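Local atomic coordinates of glycerate dehydrogenase (PDB entry 6P2I), a protein that reduces acyclic imino acids to amino acids with NADPH, apparently intercepting imines that a partner oxidase releases in situ. Residues 9-14 against 276-281; 68-73 against 291-296. All blocks are in the same frame, centred on the assembly; numbering follows the deposited sequence.

Contact 1: residues 9-14 against 276-281; sequences PTYLPS and AWYSYE. With DAR (D-arginine), chain D; NAP (NADP nicotinamide-adenine-dinucleotide phosphate), chain C.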
loop_
_atom_site.group_PDB
_atom_site.type_symbol
_atom_site.label_atom_id
_atom_site.label_comp_id
_atom_site.label_asym_id
_atom_site.label_seq_id
_atom_site.Cartn_x
_atom_site.Cartn_y
_atom_site.Cartn_z
ATOM N N PRO A 9 -25.881 14.725 2.127
ATOM C CA PRO A 9 -24.650 14.455 2.878
ATOM C C PRO A 9 -24.200 13.019 2.681
ATOM O O PRO A 9 -25.009 12.086 2.690
ATOM C CB PRO A 9 -25.038 14.713 4.340
ATOM C CG PRO A 9 -26.389 15.412 4.286
ATOM C CD PRO A 9 -27.037 14.973 3.008
ATOM N N THR A 10 -22.892 12.848 2.507
ATOM C CA THR A 10 -22.338 11.503 2.581
ATOM C C THR A 10 -22.523 10.933 3.974
ATOM O O THR A 10 -22.913 9.766 4.138
ATOM C CB THR A 10 -20.864 11.521 2.219
ATOM O OG1 THR A 10 -20.730 11.789 0.821
ATOM C CG2 THR A 10 -20.231 10.160 2.563
ATOM N N TYR A 11 -22.290 11.760 4.991
ATOM C CA TYR A 11 -22.299 11.317 6.379
ATOM C C TYR A 11 -22.864 12.436 7.238
ATOM O O TYR A 11 -22.363 13.563 7.198
ATOM C CB TYR A 11 -20.877 10.935 6.820
ATOM C CG TYR A 11 -20.778 10.369 8.215
ATOM C CD1 TYR A 11 -21.447 9.201 8.560
ATOM C CD2 TYR A 11 -20.004 10.997 9.185
ATOM C CE1 TYR A 11 -21.361 8.675 9.843
ATOM C CE2 TYR A 11 -19.905 10.479 10.467
ATOM C CZ TYR A 11 -20.581 9.322 10.788
ATOM O OH TYR A 11 -20.483 8.797 12.056
ATOM N N LEU A 12 -23.925 12.133 7.983
ATOM C CA LEU A 12 -24.563 13.103 8.868
ATOM C C LEU A 12 -25.364 12.314 9.890
ATOM O O LEU A 12 -26.593 12.193 9.792
ATOM C CB LEU A 12 -25.442 14.093 8.097
ATOM C CG LEU A 12 -25.844 15.333 8.920
ATOM C CD1 LEU A 12 -24.657 16.297 9.110
ATOM C CD2 LEU A 12 -27.036 16.057 8.283
ATOM N N PRO A 13 -24.687 11.764 10.890
ATOM C CA PRO A 13 -25.354 10.873 11.839
ATOM C C PRO A 13 -26.279 11.646 12.758
ATOM O O PRO A 13 -26.234 12.876 12.842
ATOM C CB PRO A 13 -24.185 10.249 12.609
ATOM C CG PRO A 13 -23.095 11.273 12.513
ATOM C CD PRO A 13 -23.250 11.934 11.170
ATOM N N SER A 14 -27.128 10.886 13.460
ATOM C CA SER A 14 -28.152 11.480 14.311
ATOM C C SER A 14 -27.554 12.423 15.345
ATOM O O SER A 14 -28.139 13.472 15.644
ATOM C CB SER A 14 -28.957 10.386 15.010
ATOM O OG SER A 14 -29.707 9.629 14.077
ATOM N N ALA A 276 -10.326 8.189 -1.392
ATOM C CA ALA A 276 -9.122 8.364 -0.581
ATOM C C ALA A 276 -9.436 8.828 0.834
ATOM O O ALA A 276 -8.762 8.429 1.796
ATOM C CB ALA A 276 -8.181 9.362 -1.254
ATOM N N TRP A 277 -10.438 9.693 0.979
ATOM C CA TRP A 277 -10.703 10.336 2.256
ATOM C C TRP A 277 -11.515 9.499 3.219
ATOM O O TRP A 277 -11.618 9.877 4.393
ATOM C CB TRP A 277 -11.475 11.636 2.042
ATOM C CG TRP A 277 -12.934 11.423 1.632
ATOM C CD1 TRP A 277 -13.405 11.081 0.388
ATOM C CD2 TRP A 277 -14.086 11.552 2.470
ATOM N NE1 TRP A 277 -14.777 10.990 0.406
ATOM C CE2 TRP A 277 -15.220 11.276 1.672
ATOM C CE3 TRP A 277 -14.271 11.881 3.817
ATOM C CZ2 TRP A 277 -16.528 11.339 2.174
ATOM C CZ3 TRP A 277 -15.570 11.935 4.318
ATOM C CH2 TRP A 277 -16.683 11.667 3.495
ATOM N N TYR A 278 -12.172 8.431 2.761
ATOM C CA TYR A 278 -13.349 7.959 3.494
ATOM C C TYR A 278 -12.971 6.887 4.514
ATOM O O TYR A 278 -13.272 5.706 4.361
ATOM C CB TYR A 278 -14.421 7.455 2.533
ATOM C CG TYR A 278 -15.790 7.387 3.179
ATOM C CD1 TYR A 278 -16.254 8.429 3.975
ATOM C CD2 TYR A 278 -16.610 6.276 3.011
ATOM C CE1 TYR A 278 -17.494 8.383 4.580
ATOM C CE2 TYR A 278 -17.868 6.219 3.615
ATOM C CZ TYR A 278 -18.299 7.279 4.396
ATOM O OH TYR A 278 -19.531 7.236 4.995
ATOM N N SER A 279 -12.347 7.341 5.602
ATOM C CA SER A 279 -12.103 6.505 6.769
ATOM C C SER A 279 -13.109 6.811 7.875
ATOM O O SER A 279 -13.710 7.889 7.922
ATOM C CB SER A 279 -10.680 6.695 7.307
ATOM O OG SER A 279 -10.526 7.996 7.871
ATOM N N TYR A 280 -13.281 5.839 8.778
ATOM C CA TYR A 280 -14.089 6.088 9.970
ATOM C C TYR A 280 -13.588 7.309 10.722
ATOM O O TYR A 280 -14.384 8.123 11.210
ATOM C CB TYR A 280 -14.059 4.884 10.906
ATOM C CG TYR A 280 -14.792 3.664 10.406
ATOM C CD1 TYR A 280 -16.170 3.550 10.550
ATOM C CD2 TYR A 280 -14.105 2.632 9.791
ATOM C CE1 TYR A 280 -16.839 2.415 10.101
ATOM C CE2 TYR A 280 -14.758 1.500 9.341
ATOM C CZ TYR A 280 -16.129 1.405 9.488
ATOM O OH TYR A 280 -16.777 0.276 9.035
ATOM N N GLU A 281 -12.263 7.432 10.860
ATOM C CA GLU A 281 -11.708 8.558 11.600
ATOM C C GLU A 281 -11.953 9.872 10.871
ATOM O O GLU A 281 -12.292 10.882 11.503
ATOM C CB GLU A 281 -10.209 8.358 11.845
ATOM C CG GLU A 281 -9.842 7.125 12.668
ATOM C CD GLU A 281 -9.863 5.792 11.892
ATOM O OE1 GLU A 281 -9.974 5.797 10.643
ATOM O OE2 GLU A 281 -9.757 4.727 12.541
HETATM N N DAR D . -12.747 16.527 -2.472
HETATM C CA DAR D . -12.290 16.091 -1.153
HETATM C CB DAR D . -13.150 14.940 -0.609
HETATM C CG DAR D . -14.617 15.322 -0.389
HETATM C CD DAR D . -15.330 14.327 0.522
HETATM N NE DAR D . -16.704 14.672 0.889
HETATM C CZ DAR D . -17.048 14.848 2.169
HETATM N NH1 DAR D . -16.122 15.172 3.078
HETATM N NH2 DAR D . -18.315 14.709 2.560
HETATM C C DAR D . -12.214 17.269 -0.198
HETATM O O DAR D . -12.392 17.146 1.030
HETATM O OXT DAR D . -11.953 18.369 -0.682
HETATM P PA NAP C . -3.384 22.921 2.037
HETATM O O1A NAP C . -4.050 24.228 1.663
HETATM O O2A NAP C . -3.046 22.645 3.473
HETATM O O5B NAP C . -2.031 22.810 1.195
HETATM C C5B NAP C . -1.976 23.203 -0.173
HETATM C C4B NAP C . -0.510 23.178 -0.591
HETATM O O4B NAP C . -0.458 23.478 -1.988
HETATM C C3B NAP C . 0.317 24.253 0.118
HETATM O O3B NAP C . 1.680 23.798 0.233
HETATM C C2B NAP C . 0.290 25.411 -0.850
HETATM O O2B NAP C . 1.405 26.279 -0.710
HETATM C C1B NAP C . 0.373 24.633 -2.151
HETATM N N9A NAP C . -0.039 25.461 -3.294
HETATM C C8A NAP C . -1.174 26.180 -3.411
HETATM N N7A NAP C . -1.194 26.835 -4.599
HETATM C C5A NAP C . -0.044 26.539 -5.232
HETATM C C6A NAP C . 0.578 26.889 -6.524
HETATM N N6A NAP C . -0.054 27.718 -7.390
HETATM N N1A NAP C . 1.784 26.353 -6.801
HETATM C C2A NAP C . 2.427 25.524 -5.948
HETATM N N3A NAP C . 1.930 25.154 -4.753
HETATM C C4A NAP C . 0.714 25.634 -4.364
HETATM O O3 NAP C . -4.306 21.775 1.369
HETATM P PN NAP C . -4.469 20.247 1.843
HETATM O O1N NAP C . -5.319 20.176 3.087
HETATM O O2N NAP C . -3.114 19.575 1.867
HETATM O O5D NAP C . -5.352 19.675 0.630
HETATM C C5D NAP C . -4.842 19.704 -0.708
HETATM C C4D NAP C . -5.896 19.210 -1.690
HETATM O O4D NAP C . -6.168 17.836 -1.434
HETATM C C3D NAP C . -7.259 19.870 -1.544
HETATM O O3D NAP C . -7.333 21.141 -2.207
HETATM C C2D NAP C . -8.186 18.827 -2.149
HETATM O O2D NAP C . -8.431 19.146 -3.525
HETATM C C1D NAP C . -7.420 17.508 -2.022
HETATM N N1N NAP C . -8.157 16.562 -1.175
HETATM C C2N NAP C . -8.480 15.351 -1.665
HETATM C C3N NAP C . -9.195 14.434 -0.900
HETATM C C7N NAP C . -9.571 13.092 -1.477
HETATM O O7N NAP C . -10.447 12.434 -0.935
HETATM N N7N NAP C . -8.993 12.658 -2.607
HETATM C C4N NAP C . -9.577 14.789 0.396
HETATM C C5N NAP C . -9.241 16.055 0.882
HETATM C C6N NAP C . -8.519 16.921 0.068
HETATM P P2B NAP C . 1.445 27.510 0.334
HETATM O O1X NAP C . 0.203 28.335 0.043
HETATM O O2X NAP C . 1.398 26.877 1.698
HETATM O O3X NAP C . 2.764 28.171 0.036
#
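The indole of Trp277 is filled on both faces and touched at its rim by Thr10. On one face lies the bound D-arginine, whose CD sits 3.2 Å above the indole plane; its guanidinium continues over the outer rim of the six-membered ring (CZ2, CH2, CZ3), nearly parallel to it, with D-arginine CZ 3.5 Å from Trp277 CZ2. CD1 of Tyr278 presses on the opposite face. At the edge, close to the ring plane, the methyl CG2 of Thr10 comes within 3.9 Å of Trp277 CZ2. That same methyl meets the Tyr278 ring obliquely, 3.8 Å from Tyr278 CE1, the two side chains arriving from opposite directions. Thr10 holds CG2 anti to its backbone N (chi1 -70° for OG1), which sends the methyl to the aromatic pair while OG1 turns to bond Glu51, a residue that also binds the ligand. With chi1 at 72°, CG of Trp277 sits between its backbone N and carbonyl carbon, and the carboxamide oxygen O7N of NADP lies 3.2 Å from Trp277 CB. The indole thus stands beside the nicotinamide end of the cofactor as well as the side chain of the bound D-arginine. Tyr278 is the centre of an inverse gamma turn, closed by Ser279 N bonding Trp277 O at 2.9 Å; its hydroxyl is held by Arg283 and approaches Tyr11 CB to 4.3 Å. Over the centre of the Tyr11 ring lies CD of Pro13. Tyr132 of the second subunit packs on Thr10 and meets Trp277 edge-to-face, so the dimer partner backs the indole and Thr10 at this point. In the fold, the loop between strand 2-5 and helix 14-23 faces the turn that leads into helix 280-298, which Ser279 N-caps; Tyr11 and Pro13 lean on that helix at Met287.

Contact 2: residues 68-73 against 291-296; sequences YLITIT and IENIES. With DAR (D-arginine), chain D.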
loop_
_atom_site.group_PDB
_atom_site.type_symbol
_atom_site.label_atom_id
_atom_site.label_comp_id
_atom_site.label_asym_id
_atom_site.label_seq_id
_atom_site.Cartn_x
_atom_site.Cartn_y
_atom_site.Cartn_z
ATOM N N TYR A 68 -23.157 33.004 5.767
ATOM C CA TYR A 68 -22.038 32.117 6.074
ATOM C C TYR A 68 -22.231 30.799 5.345
ATOM O O TYR A 68 -23.281 30.155 5.483
ATOM C CB TYR A 68 -21.932 31.890 7.581
ATOM C CG TYR A 68 -20.716 31.093 8.044
ATOM C CD1 TYR A 68 -19.473 31.215 7.420
ATOM C CD2 TYR A 68 -20.820 30.238 9.128
ATOM C CE1 TYR A 68 -18.361 30.470 7.880
ATOM C CE2 TYR A 68 -19.741 29.518 9.587
ATOM C CZ TYR A 68 -18.521 29.633 8.971
ATOM O OH TYR A 68 -17.474 28.885 9.475
ATOM N N LEU A 69 -21.228 30.416 4.557
ATOM C CA LEU A 69 -21.226 29.168 3.806
ATOM C C LEU A 69 -20.080 28.306 4.295
ATOM O O LEU A 69 -18.942 28.781 4.384
ATOM C CB LEU A 69 -21.080 29.427 2.307
ATOM C CG LEU A 69 -20.992 28.197 1.405
ATOM C CD1 LEU A 69 -22.295 27.421 1.435
ATOM C CD2 LEU A 69 -20.658 28.606 -0.022
ATOM N N ILE A 70 -20.383 27.047 4.607
ATOM C CA ILE A 70 -19.393 26.055 5.013
ATOM C C ILE A 70 -19.354 24.974 3.946
ATOM O O ILE A 70 -20.390 24.371 3.640
ATOM C CB ILE A 70 -19.736 25.441 6.378
ATOM C CG1 ILE A 70 -19.802 26.525 7.458
ATOM C CG2 ILE A 70 -18.748 24.304 6.725
ATOM C CD1 ILE A 70 -20.530 26.079 8.707
ATOM N N THR A 71 -18.168 24.717 3.383
ATOM C CA THR A 71 -17.996 23.515 2.580
ATOM C C THR A 71 -17.682 22.373 3.527
ATOM O O THR A 71 -16.867 22.535 4.440
ATOM C CB THR A 71 -16.881 23.666 1.534
ATOM O OG1 THR A 71 -15.606 23.853 2.176
ATOM C CG2 THR A 71 -17.187 24.834 0.588
ATOM N N ILE A 72 -18.390 21.249 3.363
ATOM C CA ILE A 72 -18.077 20.064 4.147
ATOM C C ILE A 72 -16.742 19.502 3.707
ATOM O O ILE A 72 -16.124 18.737 4.448
ATOM C CB ILE A 72 -19.192 19.003 4.028
ATOM C CG1 ILE A 72 -19.156 18.043 5.230
ATOM C CG2 ILE A 72 -19.056 18.227 2.729
ATOM C CD1 ILE A 72 -19.490 18.716 6.550
ATOM N N THR A 73 -16.276 19.900 2.531
ATOM C CA THR A 73 -15.034 19.439 1.933
ATOM C C THR A 73 -13.864 20.324 2.340
ATOM O O THR A 73 -14.036 21.460 2.784
ATOM C CB THR A 73 -15.167 19.453 0.413
ATOM O OG1 THR A 73 -15.549 20.773 -0.006
ATOM C CG2 THR A 73 -16.225 18.461 -0.024
ATOM N N ILE A 291 -19.035 21.210 13.085
ATOM C CA ILE A 291 -19.630 21.755 14.300
ATOM C C ILE A 291 -18.764 22.878 14.849
ATOM O O ILE A 291 -19.276 23.891 15.341
ATOM C CB ILE A 291 -19.858 20.638 15.334
ATOM C CG1 ILE A 291 -21.009 19.744 14.878
ATOM C CG2 ILE A 291 -20.130 21.206 16.726
ATOM C CD1 ILE A 291 -21.029 18.371 15.529
ATOM N N GLU A 292 -17.441 22.719 14.774
ATOM C CA GLU A 292 -16.558 23.780 15.238
ATOM C C GLU A 292 -16.736 25.041 14.408
ATOM O O GLU A 292 -16.709 26.153 14.946
ATOM C CB GLU A 292 -15.103 23.327 15.192
ATOM C CG GLU A 292 -14.152 24.425 15.596
ATOM C CD GLU A 292 -12.721 23.940 15.689
ATOM O OE1 GLU A 292 -12.450 22.813 15.215
ATOM O OE2 GLU A 292 -11.878 24.682 16.237
ATOM N N ASN A 293 -16.934 24.888 13.101
ATOM C CA ASN A 293 -17.213 26.049 12.260
ATOM C C ASN A 293 -18.464 26.780 12.728
ATOM O O ASN A 293 -18.476 28.016 12.832
ATOM C CB ASN A 293 -17.360 25.619 10.803
ATOM C CG ASN A 293 -16.019 25.382 10.140
ATOM O OD1 ASN A 293 -15.010 25.959 10.549
ATOM N ND2 ASN A 293 -15.998 24.537 9.111
ATOM N N ILE A 294 -19.539 26.033 12.994
ATOM C CA ILE A 294 -20.803 26.658 13.392
ATOM C C ILE A 294 -20.654 27.345 14.742
ATOM O O ILE A 294 -21.021 28.516 14.910
ATOM C CB ILE A 294 -21.930 25.609 13.417
ATOM C CG1 ILE A 294 -22.184 25.095 11.991
ATOM C CG2 ILE A 294 -23.180 26.194 14.054
ATOM C CD1 ILE A 294 -23.070 23.853 11.913
ATOM N N GLU A 295 -20.124 26.622 15.732
ATOM C CA GLU A 295 -19.978 27.190 17.068
ATOM C C GLU A 295 -19.115 28.445 17.039
ATOM O O GLU A 295 -19.470 29.472 17.632
ATOM C CB GLU A 295 -19.373 26.146 18.016
ATOM N N SER A 296 -17.977 28.383 16.341
ATOM C CA SER A 296 -17.044 29.506 16.340
ATOM C C SER A 296 -17.645 30.717 15.642
ATOM O O SER A 296 -17.404 31.859 16.047
ATOM C CB SER A 296 -15.733 29.101 15.665
ATOM O OG SER A 296 -15.089 28.064 16.389
HETATM N N DAR D . -12.747 16.527 -2.472
HETATM C CA DAR D . -12.290 16.091 -1.153
HETATM C CB DAR D . -13.150 14.940 -0.609
HETATM C CG DAR D . -14.617 15.322 -0.389
HETATM C CD DAR D . -15.330 14.327 0.522
HETATM N NE DAR D . -16.704 14.672 0.889
HETATM C CZ DAR D . -17.048 14.848 2.169
HETATM N NH1 DAR D . -16.122 15.172 3.078
HETATM N NH2 DAR D . -18.315 14.709 2.560
HETATM C C DAR D . -12.214 17.269 -0.198
HETATM O O DAR D . -12.392 17.146 1.030
HETATM O OXT DAR D . -11.953 18.369 -0.682
HETATM O O HOH W 1 -16.290 29.465 11.984
#
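Tyr68 OH is gripped by two partners: a water 2.8 Å away and Ser92 OG on the neighbouring strand. The water passes one of its hydrogens to Asn293 O, also at 2.8 Å, and so links strand to helix where the hydroxyl itself stays 3.6 Å from Asn293 O. That carbonyl oxygen lies at the edge of the Tyr68 ring, near its plane. The phenol also touches Asn293 CB, 3.5 Å from Tyr68 OH, with ring and amide planes 82° apart. The amide is held from outside, ND2 by Asn93 O and OD1 by Asn304. Next along the strand face, Ile70 supplies the apolar part: CG2, anti to the backbone N, reaches Asn293 ND2, while CD1 lies 3.8 Å from Ile294 CG1. Ile70 CG1 sits over the rim of one face of the Tyr68 ring, and Tyr297 stacks with the ring. A leucine in place of Tyr68 would probably leave the bridging water without its strand-side mate and Ser92 OG without this bond. Strand 68-71 and helical segment 291-296 run nearly antiparallel, 164° between directions and 9.9 Å between axes. The C-terminal helix thus packs on a five-stranded parallel sheet, order 2-1-3-4-5, consistent with the flavodoxin-like substrate domain of D-2-hydroxyacid dehydrogenases, strand 68-71 running on through Ile72 and Thr73 into the D-arginine pocket.

Starting from the N terminus, the chain makes strand 2-5 and the loop 9-14, then reaches strand 68-71 two strands across the same five-stranded sheet. It next runs out through the seven-stranded Rossmann-type domain and returns late, at 276-281 and then 291-296. Contact 1 closes the first long loop and contact 2 the second, and the two cross, since their segments alternate. Both returning segments belong to helix 280-298 and its lead-in, which thereby ties the end of the chain back onto the N-terminal sheet. The contacts do not touch, their centres about 16 Å apart, yet both border the bound D-arginine.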